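Local coordinates for putative nucleoprotein (Infectious salmon anemia virus, PDB 4EWC), which encapsidates the negative-strand viral RNA, protecting it from nucleases and forming the ribonucleoprotein that serves as template for transcription and replication, at residues A[319-324]-A[357-362]; A[443-448]-A[462-467]; A[379-384]-A[561-566]. All coordinates share one frame; numbering follows the deposited sequence.

Contact 1: residues A[319-324]-A[357-362]; sequences MGMKRI and SALKIS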
loop_
_atom_site.group_PDB
_atom_site.type_symbol
_atom_site.label_atom_id
_atom_site.label_comp_id
_atom_site.label_asym_id
_atom_site.label_seq_id
_atom_site.Cartn_x
_atom_site.Cartn_y
_atom_site.Cartn_z
HETATM N N MSE A 319 -6.201 31.020 0.962
HETATM C CA MSE A 319 -6.122 31.600 2.289
HETATM C C MSE A 319 -6.032 33.104 2.131
HETATM O O MSE A 319 -6.586 33.864 2.925
HETATM C CB MSE A 319 -4.880 31.095 3.012
HETATM C CG MSE A 319 -4.973 29.701 3.566
HETATM SE SE MSE A 319 -3.175 29.170 4.131
HETATM C CE MSE A 319 -2.701 30.842 5.014
ATOM N N GLY A 320 -5.310 33.522 1.100
ATOM C CA GLY A 320 -5.205 34.932 0.783
ATOM C C GLY A 320 -6.578 35.508 0.457
ATOM O O GLY A 320 -6.898 36.633 0.847
HETATM N N MSE A 321 -7.385 34.720 -0.254
HETATM C CA MSE A 321 -8.721 35.119 -0.667
HETATM C C MSE A 321 -9.686 35.190 0.510
HETATM O O MSE A 321 -10.558 36.054 0.543
HETATM C CB MSE A 321 -9.278 34.174 -1.736
HETATM C CG MSE A 321 -8.830 34.488 -3.142
HETATM SE SE MSE A 321 -9.455 33.211 -4.499
HETATM C CE MSE A 321 -11.373 33.628 -4.381
ATOM N N LYS A 322 -9.539 34.280 1.467
ATOM C CA LYS A 322 -10.425 34.240 2.634
ATOM C C LYS A 322 -10.094 35.391 3.579
ATOM O O LYS A 322 -10.988 36.026 4.146
ATOM C CB LYS A 322 -10.300 32.885 3.352
ATOM C CG LYS A 322 -11.082 32.747 4.637
ATOM C CD LYS A 322 -10.763 31.424 5.329
ATOM C CE LYS A 322 -11.691 31.176 6.497
ATOM N NZ LYS A 322 -11.459 29.852 7.140
ATOM N N ARG A 323 -8.796 35.651 3.730
ATOM C CA ARG A 323 -8.302 36.664 4.658
ATOM C C ARG A 323 -8.751 38.042 4.217
ATOM O O ARG A 323 -9.199 38.859 5.019
ATOM C CB ARG A 323 -6.783 36.619 4.706
ATOM C CG ARG A 323 -6.151 37.707 5.539
ATOM C CD ARG A 323 -4.631 37.669 5.409
ATOM N NE ARG A 323 -4.094 36.313 5.533
ATOM C CZ ARG A 323 -3.885 35.681 6.691
ATOM N NH1 ARG A 323 -4.174 36.274 7.845
ATOM N NH2 ARG A 323 -3.391 34.446 6.696
ATOM N N ILE A 324 -8.621 38.287 2.922
ATOM C CA ILE A 324 -9.085 39.520 2.311
ATOM C C ILE A 324 -10.618 39.571 2.212
ATOM O O ILE A 324 -11.195 40.631 1.978
ATOM C CB ILE A 324 -8.473 39.680 0.913
ATOM C CG1 ILE A 324 -8.459 41.150 0.497
ATOM C CG2 ILE A 324 -9.212 38.812 -0.096
ATOM C CD1 ILE A 324 -7.503 41.458 -0.636
ATOM N N SER A 357 -14.945 31.100 -9.905
ATOM C CA SER A 357 -15.542 32.384 -10.271
ATOM C C SER A 357 -16.754 32.684 -9.406
ATOM O O SER A 357 -17.067 33.840 -9.143
ATOM C CB SER A 357 -15.943 32.405 -11.736
ATOM O OG SER A 357 -14.810 32.456 -12.580
ATOM N N ALA A 358 -17.430 31.627 -8.975
ATOM C CA ALA A 358 -18.576 31.748 -8.104
ATOM C C ALA A 358 -18.262 32.444 -6.770
ATOM O O ALA A 358 -19.158 32.980 -6.118
ATOM C CB ALA A 358 -19.201 30.384 -7.872
ATOM N N LEU A 359 -17.003 32.452 -6.351
ATOM C CA LEU A 359 -16.642 33.170 -5.117
ATOM C C LEU A 359 -16.651 34.671 -5.341
ATOM O O LEU A 359 -15.962 35.191 -6.223
ATOM C CB LEU A 359 -15.277 32.763 -4.593
ATOM C CG LEU A 359 -15.146 31.331 -4.098
ATOM C CD1 LEU A 359 -13.684 30.952 -4.136
ATOM C CD2 LEU A 359 -15.714 31.180 -2.694
ATOM N N LYS A 360 -17.432 35.369 -4.525
ATOM C CA LYS A 360 -17.549 36.807 -4.657
ATOM C C LYS A 360 -17.406 37.503 -3.316
ATOM O O LYS A 360 -17.944 37.052 -2.295
ATOM C CB LYS A 360 -18.864 37.158 -5.333
ATOM C CG LYS A 360 -18.798 36.966 -6.830
ATOM C CD LYS A 360 -20.155 36.693 -7.434
ATOM C CE LYS A 360 -20.022 36.578 -8.935
ATOM N NZ LYS A 360 -21.267 36.068 -9.560
ATOM N N ILE A 361 -16.671 38.611 -3.334
ATOM C CA ILE A 361 -16.390 39.388 -2.132
ATOM C C ILE A 361 -17.667 39.909 -1.467
ATOM O O ILE A 361 -17.654 40.335 -0.315
ATOM C CB ILE A 361 -15.470 40.577 -2.461
ATOM C CG1 ILE A 361 -14.773 41.097 -1.202
ATOM C CG2 ILE A 361 -16.251 41.677 -3.152
ATOM C CD1 ILE A 361 -13.717 40.164 -0.646
ATOM N N SER A 362 -18.773 39.859 -2.199
ATOM C CA SER A 362 -20.058 40.313 -1.688
ATOM C C SER A 362 -21.002 39.148 -1.396
ATOM O O SER A 362 -22.139 39.129 -1.873
ATOM C CB SER A 362 -20.711 41.256 -2.701
ATOM O OG SER A 362 -20.711 40.677 -3.999
#
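Met-321 and Leu-359 make the apolar part of this contact. Met-321 is a selenomethionine, with SE in place of sulfur. Its terminal methyl does the touching: CE lies 3.5 Å from CD1 of Leu-359. The same methyl is 4.0 Å from CB of Leu-359, so it rests beside the leucine rather than meeting one branch alone. The two side chains cross obliquely. Met-321 runs extended as far as SE and then bends at its last torsion (chi3 67°), which sets the direction of CE.

Both residues are buried. The methionine also packs on Phe-336 and Ile-339 of helix 334-346, and the leucine on Ile-371, Met-372 and Leu-375 of helix 369-381. Both segments lie in the helical-bundle region of this nucleoprotein. The contact joins helix 315-326 to the chain that leaves helix 350-358, with two further helices packed around the pair.

The second touch is between a methyl group and the backbone. CD1 of Ile-361 lies 3.7 Å from the carbonyl O of Ile-324. This is van der Waals contact, and no hydrogen bond links the two segments. CG1 of Ile-361 stands opposite its own backbone N (chi1 -160°), and a bend at chi2 (70°) turns CD1 toward the carbonyl. Ile-361 is exposed, but its side chain also touches Phe-336. OG of Ser-327 lies within weak hydrogen-bonding reach of the carbonyl oxygens of both Arg-323 and Ile-324.

Contact 2: residues A[443-448]-A[462-467]; sequences TCVAVS and NAVPGS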
loop_
_atom_site.group_PDB
_atom_site.type_symbol
_atom_site.label_atom_id
_atom_site.label_comp_id
_atom_site.label_asym_id
_atom_site.label_seq_id
_atom_site.Cartn_x
_atom_site.Cartn_y
_atom_site.Cartn_z
ATOM N N THR A 443 13.341 8.086 3.082
ATOM C CA THR A 443 12.057 8.762 2.910
ATOM C C THR A 443 12.253 10.251 2.581
ATOM O O THR A 443 11.492 10.822 1.813
ATOM C CB THR A 443 11.134 8.586 4.155
ATOM O OG1 THR A 443 10.888 7.195 4.399
ATOM C CG2 THR A 443 9.807 9.262 3.947
ATOM N N CYS A 444 13.275 10.867 3.160
ATOM C CA CYS A 444 13.544 12.282 2.952
ATOM C C CYS A 444 14.064 12.568 1.544
ATOM O O CYS A 444 13.827 13.636 0.970
ATOM C CB CYS A 444 14.555 12.768 3.984
ATOM S SG CYS A 444 13.802 13.013 5.563
ATOM N N VAL A 445 14.793 11.592 1.019
ATOM C CA VAL A 445 15.307 11.617 -0.316
ATOM C C VAL A 445 14.148 11.446 -1.299
ATOM O O VAL A 445 14.021 12.217 -2.251
ATOM C CB VAL A 445 16.361 10.490 -0.493
ATOM C CG1 VAL A 445 16.621 10.159 -1.981
ATOM C CG2 VAL A 445 17.649 10.871 0.204
ATOM N N ALA A 446 13.320 10.428 -1.058
ATOM C CA ALA A 446 12.178 10.127 -1.899
ATOM C C ALA A 446 11.308 11.358 -2.043
ATOM O O ALA A 446 10.969 11.777 -3.157
ATOM C CB ALA A 446 11.368 8.994 -1.304
ATOM N N VAL A 447 10.950 11.934 -0.901
ATOM C CA VAL A 447 10.102 13.112 -0.873
ATOM C C VAL A 447 10.693 14.289 -1.696
ATOM O O VAL A 447 9.981 14.922 -2.453
ATOM C CB VAL A 447 9.715 13.478 0.581
ATOM C CG1 VAL A 447 9.388 14.961 0.733
ATOM C CG2 VAL A 447 8.553 12.611 1.032
ATOM N N SER A 448 11.985 14.557 -1.589
ATOM C CA SER A 448 12.577 15.598 -2.413
ATOM C C SER A 448 12.622 15.252 -3.918
ATOM O O SER A 448 12.397 16.124 -4.797
ATOM C CB SER A 448 13.944 16.002 -1.890
ATOM O OG SER A 448 13.790 16.713 -0.659
ATOM N N ASN A 462 8.208 2.739 -3.861
ATOM C CA ASN A 462 8.874 2.276 -5.078
ATOM C C ASN A 462 9.971 3.216 -5.600
ATOM O O ASN A 462 10.878 2.779 -6.304
ATOM C CB ASN A 462 7.864 1.983 -6.179
ATOM C CG ASN A 462 7.055 0.750 -5.890
ATOM O OD1 ASN A 462 7.302 -0.321 -6.457
ATOM N ND2 ASN A 462 6.083 0.888 -4.992
ATOM N N ALA A 463 9.873 4.501 -5.271
ATOM C CA ALA A 463 10.828 5.469 -5.770
ATOM C C ALA A 463 12.200 5.255 -5.126
ATOM O O ALA A 463 13.204 5.177 -5.819
ATOM C CB ALA A 463 10.333 6.884 -5.549
ATOM N N VAL A 464 12.234 5.162 -3.803
ATOM C CA VAL A 464 13.466 4.862 -3.095
ATOM C C VAL A 464 13.201 3.679 -2.201
ATOM O O VAL A 464 12.707 3.858 -1.088
ATOM C CB VAL A 464 13.928 6.021 -2.207
ATOM C CG1 VAL A 464 15.213 5.653 -1.483
ATOM C CG2 VAL A 464 14.130 7.276 -3.030
ATOM N N PRO A 465 13.522 2.462 -2.679
ATOM C CA PRO A 465 13.166 1.250 -1.939
ATOM C C PRO A 465 13.686 1.328 -0.522
ATOM O O PRO A 465 14.762 1.905 -0.283
ATOM C CB PRO A 465 13.895 0.143 -2.698
ATOM C CG PRO A 465 14.067 0.676 -4.051
ATOM C CD PRO A 465 14.329 2.146 -3.866
ATOM N N GLY A 466 12.927 0.767 0.412
ATOM C CA GLY A 466 13.407 0.650 1.773
ATOM C C GLY A 466 13.077 1.865 2.609
ATOM O O GLY A 466 13.346 1.884 3.807
ATOM N N SER A 467 12.505 2.890 1.993
ATOM C CA SER A 467 12.122 4.054 2.765
ATOM C C SER A 467 10.891 3.733 3.621
ATOM O O SER A 467 10.143 2.785 3.333
ATOM C CB SER A 467 11.858 5.255 1.856
ATOM O OG SER A 467 10.844 4.953 0.926
#
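Val-464 packs against Ala-446 and Val-445 where the chain leaves helix 457-463 and turns back along helix 438-449. The motif is a type II beta turn from Val-464 to Ser-467, following directly on the helix. Gly-466 occupies its third position with a positive phi of 89°. The contact is buried in the region assigned to the C-terminal orthomyxovirus nucleoprotein family.

The side chain of Val-464 points toward helix 438-449. Its CB is 4.0 Å from CB of Ala-446. Beyond it, the CG2 branch does most of the touching. It lies 3.6 Å from CA of Ala-446 and also meets the CB of that residue. CG2 thus sits over both of these alanine atoms. CG2 meets CG1 of Val-445 as well, at 4.0 Å, and the two valines cross at about a right angle. The torsion of Val-464 (chi1 180°) puts CG1 opposite the backbone N and turns CG2, not CG1, to the helix.

At the other end of the turn, CB of Ser-467 lies 3.3 Å from OG1 of Thr-443. The two hydroxyls are not bonded to each other. OG1 of Thr-443 has its strongest partner in the carbonyl O of Glu-468. The O of Ser-439 is also within hydrogen-bonding reach, so the two compete for one proton. The hydroxyl of Ser-467 turns back into its own turn. The O of Val-464 accepts twice from Ser-467: from the backbone N at 3.2 Å, and from OG at 3.0 Å, with OG tilted 16° from the carbonyl plane.

Contact 3: residues A[379-384]-A[561-566]; sequences FLIDPP and SERSAR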
loop_
_atom_site.group_PDB
_atom_site.type_symbol
_atom_site.label_atom_id
_atom_site.label_comp_id
_atom_site.label_asym_id
_atom_site.label_seq_id
_atom_site.Cartn_x
_atom_site.Cartn_y
_atom_site.Cartn_z
ATOM N N PHE A 379 -10.333 20.381 -5.130
ATOM C CA PHE A 379 -8.898 20.410 -5.333
ATOM C C PHE A 379 -8.225 19.141 -4.816
ATOM O O PHE A 379 -7.182 18.757 -5.314
ATOM C CB PHE A 379 -8.310 21.670 -4.710
ATOM C CG PHE A 379 -8.281 22.827 -5.651
ATOM C CD1 PHE A 379 -7.771 22.662 -6.939
ATOM C CD2 PHE A 379 -8.764 24.072 -5.278
ATOM C CE1 PHE A 379 -7.732 23.728 -7.835
ATOM C CE2 PHE A 379 -8.740 25.141 -6.172
ATOM C CZ PHE A 379 -8.229 24.968 -7.460
ATOM N N LEU A 380 -8.841 18.489 -3.838
ATOM C CA LEU A 380 -8.389 17.179 -3.399
ATOM C C LEU A 380 -8.701 16.101 -4.431
ATOM O O LEU A 380 -7.961 15.139 -4.565
ATOM C CB LEU A 380 -9.061 16.781 -2.087
ATOM C CG LEU A 380 -8.941 17.689 -0.878
ATOM C CD1 LEU A 380 -9.565 16.950 0.282
ATOM C CD2 LEU A 380 -7.489 18.078 -0.582
ATOM N N ILE A 381 -9.822 16.249 -5.121
ATOM C CA ILE A 381 -10.161 15.356 -6.216
ATOM C C ILE A 381 -9.328 15.618 -7.498
ATOM O O ILE A 381 -8.815 14.684 -8.124
ATOM C CB ILE A 381 -11.659 15.468 -6.567
ATOM C CG1 ILE A 381 -12.526 15.065 -5.371
ATOM C CG2 ILE A 381 -12.003 14.617 -7.803
ATOM C CD1 ILE A 381 -13.967 15.572 -5.483
ATOM N N ASP A 382 -9.220 16.886 -7.889
ATOM C CA ASP A 382 -8.505 17.279 -9.090
ATOM C C ASP A 382 -7.489 18.374 -8.796
ATOM O O ASP A 382 -7.837 19.551 -8.851
ATOM C CB ASP A 382 -9.485 17.826 -10.122
ATOM C CG ASP A 382 -10.243 16.738 -10.856
ATOM O OD1 ASP A 382 -9.582 15.947 -11.573
ATOM O OD2 ASP A 382 -11.502 16.687 -10.737
ATOM N N PRO A 383 -6.231 17.995 -8.500
ATOM C CA PRO A 383 -5.185 18.947 -8.078
ATOM C C PRO A 383 -5.060 20.175 -8.990
ATOM O O PRO A 383 -5.300 20.074 -10.194
ATOM C CB PRO A 383 -3.888 18.117 -8.154
ATOM C CG PRO A 383 -4.324 16.705 -8.079
ATOM C CD PRO A 383 -5.724 16.617 -8.628
ATOM N N PRO A 384 -4.669 21.325 -8.421
ATOM C CA PRO A 384 -4.397 22.538 -9.212
ATOM C C PRO A 384 -3.155 22.360 -10.079
ATOM O O PRO A 384 -2.419 21.389 -9.874
ATOM C CB PRO A 384 -4.123 23.594 -8.136
ATOM C CG PRO A 384 -3.566 22.795 -6.979
ATOM C CD PRO A 384 -4.306 21.486 -7.001
ATOM N N SER A 561 -17.509 9.651 -7.192
ATOM C CA SER A 561 -17.808 8.246 -6.975
ATOM C C SER A 561 -17.566 7.458 -8.247
ATOM O O SER A 561 -17.053 6.335 -8.203
ATOM C CB SER A 561 -19.238 8.042 -6.488
ATOM O OG SER A 561 -19.393 6.718 -5.993
ATOM N N GLU A 562 -17.926 8.059 -9.377
ATOM C CA GLU A 562 -17.733 7.418 -10.672
ATOM C C GLU A 562 -16.252 7.105 -10.896
ATOM O O GLU A 562 -15.882 6.026 -11.371
ATOM C CB GLU A 562 -18.276 8.309 -11.798
ATOM N N ARG A 563 -15.401 8.050 -10.518
ATOM C CA ARG A 563 -13.965 7.890 -10.674
ATOM C C ARG A 563 -13.279 6.985 -9.642
ATOM O O ARG A 563 -12.345 6.257 -9.991
ATOM C CB ARG A 563 -13.306 9.256 -10.684
ATOM C CG ARG A 563 -13.291 9.879 -12.048
ATOM C CD ARG A 563 -12.252 10.974 -12.113
ATOM N NE ARG A 563 -12.858 12.283 -11.937
ATOM C CZ ARG A 563 -12.195 13.350 -11.521
ATOM N NH1 ARG A 563 -10.911 13.248 -11.221
ATOM N NH2 ARG A 563 -12.828 14.510 -11.383
ATOM N N SER A 564 -13.713 7.038 -8.381
ATOM C CA SER A 564 -13.057 6.248 -7.329
ATOM C C SER A 564 -13.325 4.737 -7.445
ATOM O O SER A 564 -12.717 3.933 -6.727
ATOM C CB SER A 564 -13.434 6.755 -5.925
ATOM O OG SER A 564 -14.817 6.584 -5.662
ATOM N N ALA A 565 -14.225 4.365 -8.356
ATOM C CA ALA A 565 -14.650 2.979 -8.510
ATOM C C ALA A 565 -13.577 2.099 -9.148
ATOM O O ALA A 565 -13.565 0.882 -8.962
ATOM C CB ALA A 565 -15.927 2.914 -9.326
ATOM N N ARG A 566 -12.691 2.717 -9.917
ATOM C CA ARG A 566 -11.681 1.971 -10.645
ATOM C C ARG A 566 -10.322 2.203 -9.999
ATOM O O ARG A 566 -9.953 3.344 -9.734
ATOM C CB ARG A 566 -11.672 2.386 -12.127
#
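Asp-382 and Arg-563 meet end-on in a two-pronged salt bridge. NH1 and NH2 of the arginine each take one oxygen of the carboxylate. The side chains approach at about a right angle, yet their flat ends are much closer to parallel, with the carboxylate and guanidinium planes 31° apart.

The two bonds differ in geometry. NH2 reaches OD2 at 2.6 Å along a nearly straight line, with an N-H...O angle of 173°. OD2 lies in the guanidinium plane and is met on its syn side. NH1 reaches OD1 at 3.0 Å, and this bond is more bent, at 143°. Here the donor stands above the carboxylate plane, and OD1 is tilted out of the guanidinium plane. Arg-563 stretches across from its helix and bends at chi3, which brings the guanidinium edge round to the acid.

A methyl of Ile-381 lies against the guanidinium in van der Waals contact. This CG2 is 3.7 Å from NH2 and 3.8 Å from NH1 of Arg-563, approaching the group obliquely.

The contact bridges the end of helix 369-381, in the helical bundle, and helix 550-564, in the C-terminal family region. Asp-382 is the first residue to leave helical geometry, and its backbone O accepts a hydrogen bond from NE2 of Gln-352. The second subunit lies close by: Ile-533 of that subunit packs on Ile-381, and its Gln-530 on Ser-561.

Two charged hydrogen bonds fix the rotation of the guanidinium and the carboxylate against each other. The pairing would be expected to keep Asp-382 ionised. Because Arg-563 is exposed, solvent probably weakens the attraction compared with a fully buried pair.

Overall arrangement
Contact 2 is fully buried, while contacts 1 and 3 are each partly buried. Contacts 1 and 2 rest on apolar packing with no hydrogen bond between their segments; contact 3 relies on paired charges. Contacts 1 and 3 are related through the helical bundle: helix 350-358 leads into contact 1, and the next helix, 369-381, packs on its leucine and ends at contact 3. Their nearest atoms are still about 8 Å apart. Contact 2 joins helix 438-449 to the turn that follows helix 457-463, in the C-terminal region. Contact 3 spans a much longer stretch of sequence, which includes contact 2, and ties that region to the bundle beside the second subunit.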